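PDB 3T3W: enoyl-CoA hydratase from Mycobacterium thermoresistibile, which probably catalyses the reversible addition of water across the double bond of 2-enoyl-CoA thioesters in fatty acid breakdown, as a member of the crotonase family. Local coordinates for the interface of chains A and B. Residues are numbered along the deposited sequence; one frame, centred on the assembly and turned at random. Chains: chain A/B, Enoyl-CoA hydratase.

Contact 1: the interface of chains A and B. Residues chain A 231-232, 235; chain B 160, 165, 168, 173, 176-177, 180, 248.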
loop_
_atom_site.group_PDB
_atom_site.type_symbol
_atom_site.label_atom_id
_atom_site.label_comp_id
_atom_site.label_asym_id
_atom_site.label_seq_id
_atom_site.Cartn_x
_atom_site.Cartn_y
_atom_site.Cartn_z
ATOM N N ALA A 231 8.330 13.918 -7.202
ATOM C CA ALA A 231 8.892 13.249 -6.001
ATOM C C ALA A 231 7.862 13.252 -4.859
ATOM O O ALA A 231 7.556 12.213 -4.241
ATOM C CB ALA A 231 10.207 13.926 -5.581
ATOM N N VAL A 232 7.249 14.405 -4.645
ATOM C CA VAL A 232 6.249 14.528 -3.592
ATOM C C VAL A 232 4.925 13.873 -3.966
ATOM O O VAL A 232 4.373 13.076 -3.174
ATOM C CB VAL A 232 6.067 15.991 -3.202
ATOM C CG1 VAL A 232 4.943 16.146 -2.177
ATOM C CG2 VAL A 232 7.397 16.574 -2.658
ATOM N N THR A 235 5.263 10.098 -3.944
ATOM C CA THR A 235 5.250 9.624 -2.563
ATOM C C THR A 235 3.806 9.516 -2.030
ATOM O O THR A 235 3.443 8.515 -1.414
ATOM C CB THR A 235 6.086 10.516 -1.655
ATOM O OG1 THR A 235 7.461 10.389 -2.064
ATOM C CG2 THR A 235 5.937 10.086 -0.203
ATOM N N GLY B 160 15.442 16.878 -8.706
ATOM C CA GLY B 160 14.215 16.943 -7.901
ATOM C C GLY B 160 14.386 16.464 -6.454
ATOM O O GLY B 160 13.736 15.507 -6.036
ATOM N N HIS B 165 14.351 10.441 -0.331
ATOM C CA HIS B 165 13.259 11.407 -0.217
ATOM C C HIS B 165 12.505 11.270 1.111
ATOM O O HIS B 165 11.388 10.727 1.173
ATOM C CB HIS B 165 12.301 11.279 -1.369
ATOM C CG HIS B 165 11.289 12.405 -1.409
ATOM N ND1 HIS B 165 11.546 13.577 -2.028
ATOM C CD2 HIS B 165 10.032 12.530 -0.838
ATOM C CE1 HIS B 165 10.475 14.409 -1.892
ATOM N NE2 HIS B 165 9.571 13.792 -1.128
ATOM N N THR B 168 8.707 14.544 2.056
ATOM C CA THR B 168 7.268 14.478 2.195
ATOM C C THR B 168 6.862 13.882 3.557
ATOM O O THR B 168 5.902 14.362 4.178
ATOM C CB THR B 168 6.668 13.657 1.040
ATOM O OG1 THR B 168 7.000 14.320 -0.189
ATOM C CG2 THR B 168 5.121 13.469 1.150
ATOM N N PRO B 173 3.646 17.256 2.433
ATOM C CA PRO B 173 3.893 17.475 1.016
ATOM C C PRO B 173 3.966 18.937 0.615
ATOM O O PRO B 173 4.790 19.291 -0.253
ATOM C CB PRO B 173 2.719 16.801 0.330
ATOM C CG PRO B 173 1.663 16.634 1.396
ATOM C CD PRO B 173 2.452 16.434 2.660
ATOM N N ALA B 176 7.360 20.369 1.777
ATOM C CA ALA B 176 8.369 19.729 0.930
ATOM C C ALA B 176 8.446 20.396 -0.458
ATOM O O ALA B 176 9.538 20.770 -0.917
ATOM C CB ALA B 176 8.066 18.220 0.770
ATOM N N LYS B 177 7.309 20.536 -1.143
ATOM C CA LYS B 177 7.305 21.213 -2.436
ATOM C C LYS B 177 7.814 22.651 -2.355
ATOM O O LYS B 177 8.625 23.088 -3.197
ATOM C CB LYS B 177 5.929 21.195 -3.085
ATOM C CG LYS B 177 5.516 19.797 -3.515
ATOM C CD LYS B 177 4.115 19.864 -4.114
ATOM C CE LYS B 177 3.529 18.538 -4.452
ATOM N NZ LYS B 177 2.077 18.711 -4.821
ATOM N N LEU B 180 11.638 22.664 -1.911
ATOM C CA LEU B 180 12.307 22.194 -3.105
ATOM C C LEU B 180 12.214 23.213 -4.242
ATOM O O LEU B 180 13.213 23.450 -4.950
ATOM C CB LEU B 180 11.755 20.835 -3.582
ATOM C CG LEU B 180 12.134 19.681 -2.654
ATOM C CD1 LEU B 180 11.346 18.416 -3.052
ATOM C CD2 LEU B 180 13.665 19.489 -2.748
ATOM N N VAL B 248 11.290 7.407 -5.567
ATOM C CA VAL B 248 11.900 8.718 -5.718
ATOM C C VAL B 248 13.364 8.626 -6.116
ATOM O O VAL B 248 13.845 9.518 -6.837
ATOM C CB VAL B 248 11.642 9.644 -4.529
ATOM C CG1 VAL B 248 12.192 11.067 -4.791
ATOM C CG2 VAL B 248 10.147 9.694 -4.227
HETATM O O HOH W 1 9.453 9.101 -0.266
#
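One face of helix 222-238 of a crotonase-family subunit lies here against the loop around B:His165 and helices 167-171, 173-182 and 241-263 of chain B, with A:Val232 and A:Ala231 pressed on B:Thr168, B:His165 and B:Val248. A:Val232 is the wedge. Its CG1 stands anti to the backbone N (chi1 176°) and meets the ring carbon CB of B:Pro173 at about a right angle, a tight pair at 3.4 Å. The other branch, CG2, turns toward the CB methyl of B:Ala176 and the imidazole of B:His165, while the extended chain of B:Lys177 passes the valine obliquely with its CG and CE. The hydroxyl B:Thr168 OG1 lies 3.4 Å from both A:Val232 CG1 and A:Val232 CG2, yet its polar need is met within its own chain: it is hydrogen-bonded to B:His165 NE2 at 2.8 Å, nearly straight (161° at H), which should restrain the ring's rotation. The CB methyl of A:Ala231 touches both B:Val248 CG1, 3.6 Å away, and B:His165 CE1. One turn on, A:Thr235 meets B:Thr168 tip to tip, CG2 to CG2 at 3.7 Å. Its OG1 donates back to the carbonyl A:Ala231 O (2.8 Å) and also holds a water that reaches B:His165 O, a polar link across an otherwise apolar patch. In the fold, helix 222-238 of chain A thus rests between helices 167-171 and 173-182 of chain B on one flank and helix 241-263 of chain B on the other.

Contact 2: the interface of chains A and B. Residues chain A 119, 141, 213, 217, 220, 225; chain B 155, 181-183.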
loop_
_atom_site.group_PDB
_atom_site.type_symbol
_atom_site.label_atom_id
_atom_site.label_comp_id
_atom_site.label_asym_id
_atom_site.label_seq_id
_atom_site.Cartn_x
_atom_site.Cartn_y
_atom_site.Cartn_z
ATOM N N PRO A 119 4.855 23.824 -11.329
ATOM C CA PRO A 119 4.353 24.277 -10.011
ATOM C C PRO A 119 3.126 25.134 -10.092
ATOM O O PRO A 119 3.025 25.988 -10.984
ATOM C CB PRO A 119 5.517 25.121 -9.473
ATOM C CG PRO A 119 6.742 24.551 -10.153
ATOM C CD PRO A 119 6.269 24.175 -11.539
ATOM N N LEU A 141 0.970 24.604 -3.775
ATOM C CA LEU A 141 1.181 25.478 -2.666
ATOM C C LEU A 141 -0.086 26.312 -2.486
ATOM O O LEU A 141 -0.751 26.601 -3.478
ATOM C CB LEU A 141 2.384 26.379 -2.848
ATOM C CG LEU A 141 3.708 25.834 -3.362
ATOM C CD1 LEU A 141 4.780 26.921 -3.346
ATOM C CD2 LEU A 141 4.092 24.634 -2.495
ATOM N N LEU A 213 6.521 34.925 -4.880
ATOM C CA LEU A 213 6.844 33.496 -4.713
ATOM C C LEU A 213 6.890 32.799 -6.061
ATOM O O LEU A 213 7.839 32.075 -6.363
ATOM C CB LEU A 213 5.811 32.811 -3.828
ATOM C CG LEU A 213 6.000 31.317 -3.589
ATOM C CD1 LEU A 213 7.397 30.989 -3.015
ATOM C CD2 LEU A 213 4.871 30.846 -2.646
ATOM N N ILE A 217 10.187 30.968 -7.975
ATOM C CA ILE A 217 10.140 29.585 -8.449
ATOM C C ILE A 217 10.404 29.517 -9.967
ATOM O O ILE A 217 11.079 28.603 -10.464
ATOM C CB ILE A 217 8.786 28.924 -8.079
ATOM C CG1 ILE A 217 8.692 28.804 -6.560
ATOM C CG2 ILE A 217 8.652 27.542 -8.727
ATOM C CD1 ILE A 217 7.317 28.418 -6.027
ATOM N N MET A 220 13.793 28.707 -11.587
ATOM C CA MET A 220 14.371 27.384 -11.495
ATOM C C MET A 220 14.249 26.589 -12.792
ATOM O O MET A 220 13.332 26.833 -13.596
ATOM C CB MET A 220 13.691 26.583 -10.375
ATOM C CG MET A 220 13.799 27.194 -9.018
ATOM S SD MET A 220 15.538 27.337 -8.510
ATOM C CE MET A 220 15.255 28.081 -6.891
ATOM N N LEU A 225 11.881 21.418 -11.434
ATOM C CA LEU A 225 10.587 21.703 -10.825
ATOM C C LEU A 225 9.595 20.561 -11.064
ATOM O O LEU A 225 8.900 20.127 -10.154
ATOM C CB LEU A 225 10.009 23.013 -11.359
ATOM C CG LEU A 225 10.756 24.320 -10.985
ATOM C CD1 LEU A 225 10.204 25.531 -11.775
ATOM C CD2 LEU A 225 10.748 24.587 -9.490
ATOM N N VAL B 155 17.321 21.573 -6.624
ATOM C CA VAL B 155 16.605 21.964 -7.870
ATOM C C VAL B 155 17.458 22.914 -8.717
ATOM O O VAL B 155 17.423 22.856 -9.942
ATOM C CB VAL B 155 15.209 22.503 -7.548
ATOM C CG1 VAL B 155 14.582 23.317 -8.701
ATOM C CG2 VAL B 155 14.314 21.349 -7.113
ATOM N N PHE B 181 11.029 23.764 -4.426
ATOM C CA PHE B 181 10.771 24.697 -5.524
ATOM C C PHE B 181 11.548 26.001 -5.334
ATOM O O PHE B 181 11.939 26.631 -6.307
ATOM C CB PHE B 181 9.279 25.076 -5.634
ATOM C CG PHE B 181 8.334 23.983 -6.066
ATOM C CD1 PHE B 181 8.749 22.813 -6.708
ATOM C CD2 PHE B 181 6.947 24.199 -5.922
ATOM C CE1 PHE B 181 7.806 21.846 -7.087
ATOM C CE2 PHE B 181 6.013 23.246 -6.315
ATOM C CZ PHE B 181 6.432 22.082 -6.920
ATOM N N THR B 182 11.733 26.437 -4.084
ATOM C CA THR B 182 12.422 27.721 -3.794
ATOM C C THR B 182 13.890 27.592 -3.408
ATOM O O THR B 182 14.688 28.538 -3.552
ATOM C CB THR B 182 11.726 28.491 -2.668
ATOM O OG1 THR B 182 11.804 27.731 -1.456
ATOM C CG2 THR B 182 10.232 28.833 -3.029
ATOM N N GLY B 183 14.264 26.443 -2.874
ATOM C CA GLY B 183 15.564 26.276 -2.289
ATOM C C GLY B 183 15.806 26.964 -0.967
ATOM O O GLY B 183 16.991 27.107 -0.552
#
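The C-terminal end of helix 173-182 of chain B, helped by the 3-10 helix 154-157, packs against a surface of chain A formed by helix 206-218, the loop that follows it, the start of helix 222-238 and the loop ahead of strand 120-124. B:Phe181 is the most deeply covered residue of this apolar patch between crotonase-family subunits. A:Pro119 covers one face of its ring, with CG 4.0 Å above the plane and over the centre. A:Leu225 approaches on the same side as the proline, past the CD1 rim, its CD2 lying 3.9 Å from B:Phe181 CD1, and A:Ile217 packs CG1 and CD1 on the benzyl carbon CB. B:Phe181 CG is anti to its own carbonyl carbon (chi1 -68°), which places it beside the backbone N, leaning the ring back along its helix and in among these groups. The next residue, B:Thr182, turns its methyl rather than its hydroxyl to chain A: OG1 takes the crowded position between backbone N and carbonyl carbon (chi1 64°), and CG2 meets A:Leu213 CD1 at 3.6 Å, the two side chains nearly perpendicular. A:Met220 lays CB beside B:Val155 CG1 at 3.8 Å and ends with its methyl CE 3.4 Å from the backbone oxygen B:Thr182 O.

Contact 3: the interface of chains A and B. Residues chain A 139-141, 229, 232-233; chain B 174, 177, 181.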
loop_
_atom_site.group_PDB
_atom_site.type_symbol
_atom_site.label_atom_id
_atom_site.label_comp_id
_atom_site.label_asym_id
_atom_site.label_seq_id
_atom_site.Cartn_x
_atom_site.Cartn_y
_atom_site.Cartn_z
ATOM N N CYS A 139 -3.706 22.534 -6.245
ATOM C CA CYS A 139 -2.503 23.358 -6.370
ATOM C C CYS A 139 -1.410 22.812 -5.452
ATOM O O CYS A 139 -1.666 22.253 -4.382
ATOM C CB CYS A 139 -2.779 24.820 -6.040
ATOM S SG CYS A 139 -3.901 25.594 -7.258
ATOM N N ASP A 140 -0.176 22.990 -5.863
ATOM C CA ASP A 140 0.954 22.556 -5.042
ATOM C C ASP A 140 1.079 23.268 -3.716
ATOM O O ASP A 140 1.363 22.601 -2.681
ATOM C CB ASP A 140 2.251 22.664 -5.839
ATOM C CG ASP A 140 2.240 21.747 -7.038
ATOM O OD1 ASP A 140 1.933 20.525 -6.901
ATOM O OD2 ASP A 140 2.492 22.276 -8.120
ATOM N N LEU A 141 0.970 24.604 -3.775
ATOM C CA LEU A 141 1.181 25.478 -2.666
ATOM C C LEU A 141 -0.086 26.312 -2.486
ATOM O O LEU A 141 -0.751 26.601 -3.478
ATOM C CB LEU A 141 2.384 26.379 -2.848
ATOM C CG LEU A 141 3.708 25.834 -3.362
ATOM C CD1 LEU A 141 4.780 26.921 -3.346
ATOM C CD2 LEU A 141 4.092 24.634 -2.495
ATOM N N LYS A 229 8.107 18.179 -7.960
ATOM C CA LYS A 229 6.702 17.959 -7.833
ATOM C C LYS A 229 6.350 16.485 -7.884
ATOM O O LYS A 229 5.553 16.000 -7.063
ATOM C CB LYS A 229 5.951 18.707 -8.941
ATOM C CG LYS A 229 4.441 18.564 -8.851
ATOM C CD LYS A 229 3.744 19.478 -9.848
ATOM C CE LYS A 229 2.233 19.306 -9.783
ATOM N NZ LYS A 229 1.512 20.590 -10.116
ATOM N N VAL A 232 7.249 14.405 -4.645
ATOM C CA VAL A 232 6.249 14.528 -3.592
ATOM C C VAL A 232 4.925 13.873 -3.966
ATOM O O VAL A 232 4.373 13.076 -3.174
ATOM C CB VAL A 232 6.067 15.991 -3.202
ATOM C CG1 VAL A 232 4.943 16.146 -2.177
ATOM C CG2 VAL A 232 7.397 16.574 -2.658
ATOM N N ASN A 233 4.406 14.147 -5.160
ATOM C CA ASN A 233 3.140 13.567 -5.553
ATOM C C ASN A 233 3.169 12.047 -5.711
ATOM O O ASN A 233 2.191 11.418 -5.386
ATOM C CB ASN A 233 2.595 14.219 -6.828
ATOM C CG ASN A 233 1.941 15.572 -6.556
ATOM O OD1 ASN A 233 1.893 16.041 -5.407
ATOM N ND2 ASN A 233 1.471 16.236 -7.614
ATOM N N ARG B 174 3.134 19.802 1.211
ATOM C CA ARG B 174 3.169 21.212 0.765
ATOM C C ARG B 174 4.472 21.927 1.164
ATOM O O ARG B 174 5.022 22.654 0.369
ATOM C CB ARG B 174 1.966 21.992 1.275
ATOM C CG ARG B 174 0.666 21.461 0.707
ATOM C CD ARG B 174 -0.551 22.303 1.025
ATOM N NE ARG B 174 -1.759 21.707 0.432
ATOM C CZ ARG B 174 -2.101 21.871 -0.844
ATOM N NH1 ARG B 174 -1.349 22.622 -1.633
ATOM N NH2 ARG B 174 -3.160 21.271 -1.341
ATOM N N LYS B 177 7.309 20.536 -1.143
ATOM C CA LYS B 177 7.305 21.213 -2.436
ATOM C C LYS B 177 7.814 22.651 -2.355
ATOM O O LYS B 177 8.625 23.088 -3.197
ATOM C CB LYS B 177 5.929 21.195 -3.085
ATOM C CG LYS B 177 5.516 19.797 -3.515
ATOM C CD LYS B 177 4.115 19.864 -4.114
ATOM C CE LYS B 177 3.529 18.538 -4.452
ATOM N NZ LYS B 177 2.077 18.711 -4.821
ATOM N N PHE B 181 11.029 23.764 -4.426
ATOM C CA PHE B 181 10.771 24.697 -5.524
ATOM C C PHE B 181 11.548 26.001 -5.334
ATOM O O PHE B 181 11.939 26.631 -6.307
ATOM C CB PHE B 181 9.279 25.076 -5.634
ATOM C CG PHE B 181 8.334 23.983 -6.066
ATOM C CD1 PHE B 181 8.749 22.813 -6.708
ATOM C CD2 PHE B 181 6.947 24.199 -5.922
ATOM C CE1 PHE B 181 7.806 21.846 -7.087
ATOM C CE2 PHE B 181 6.013 23.246 -6.315
ATOM C CZ PHE B 181 6.432 22.082 -6.920
#
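B:Lys177 and A:Asp140 cross at about a right angle in a charged patch of this crotonase-family subunit interface. The lysine, extended beyond CG, runs past A:Leu141 CD2 with its CB and ends between two oxygens of chain A. Its ammonium NZ forms a salt bridge with the carboxylate oxygen A:Asp140 OD1 at 2.8 Å, on the anti side and 17° out of the carboxylate plane. The same NZ donates to the amide oxygen A:Asn233 OD1 at 2.7 Å, tilted from the carbonyl plane; the asparagine also lies roughly square to the lysine chain. On the syn side of the carboxylate, A:Lys229 NZ binds the other oxygen, A:Asp140 OD2, at 2.8 Å. The aspartate is thereby gripped through both oxygens by lysines of different chains, whose proximity would be expected to favour its negative charge. B:Phe181 stands beside this group with its ring 75° from the carboxylate plane. The CB atoms of A:Asp140 and A:Lys229 lie at the edge of the ring, 3.8 Å from B:Phe181 CE2 and 4.0 Å from B:Phe181 CZ respectively, whereas B:Lys177 CB of the ring's own chain sits over a face, toward the rim. Nearly one turn earlier in the helix, B:Arg174 extends from CG to NE and swings its guanidinium at the last torsion (chi4 -81°) toward the backbone before strand 141-145. Its NH1 donates to A:Cys139 O at 2.8 Å from above the carbonyl plane, while A:Leu141 N lies at the guanidinium edge.

Helix 173-182 of chain B and helix 222-238 of chain A run through all three sites, making them neighbouring stretches of one surface. The C-alpha centres of contact 1 and contact 3 are about 7 Å apart, and A:Val232 and B:Lys177 belong to both; contact 2 and contact 3, about 9 Å apart, share A:Leu141 and B:Phe181. Contact 1 and contact 2 are separated by about 12 Å. The charged cluster of contact 3 therefore joins two largely apolar patches, a division of labour in which packing is accompanied by directional bonds. The deposited assembly holds six copies, consistent with the hexamers common among crotonases.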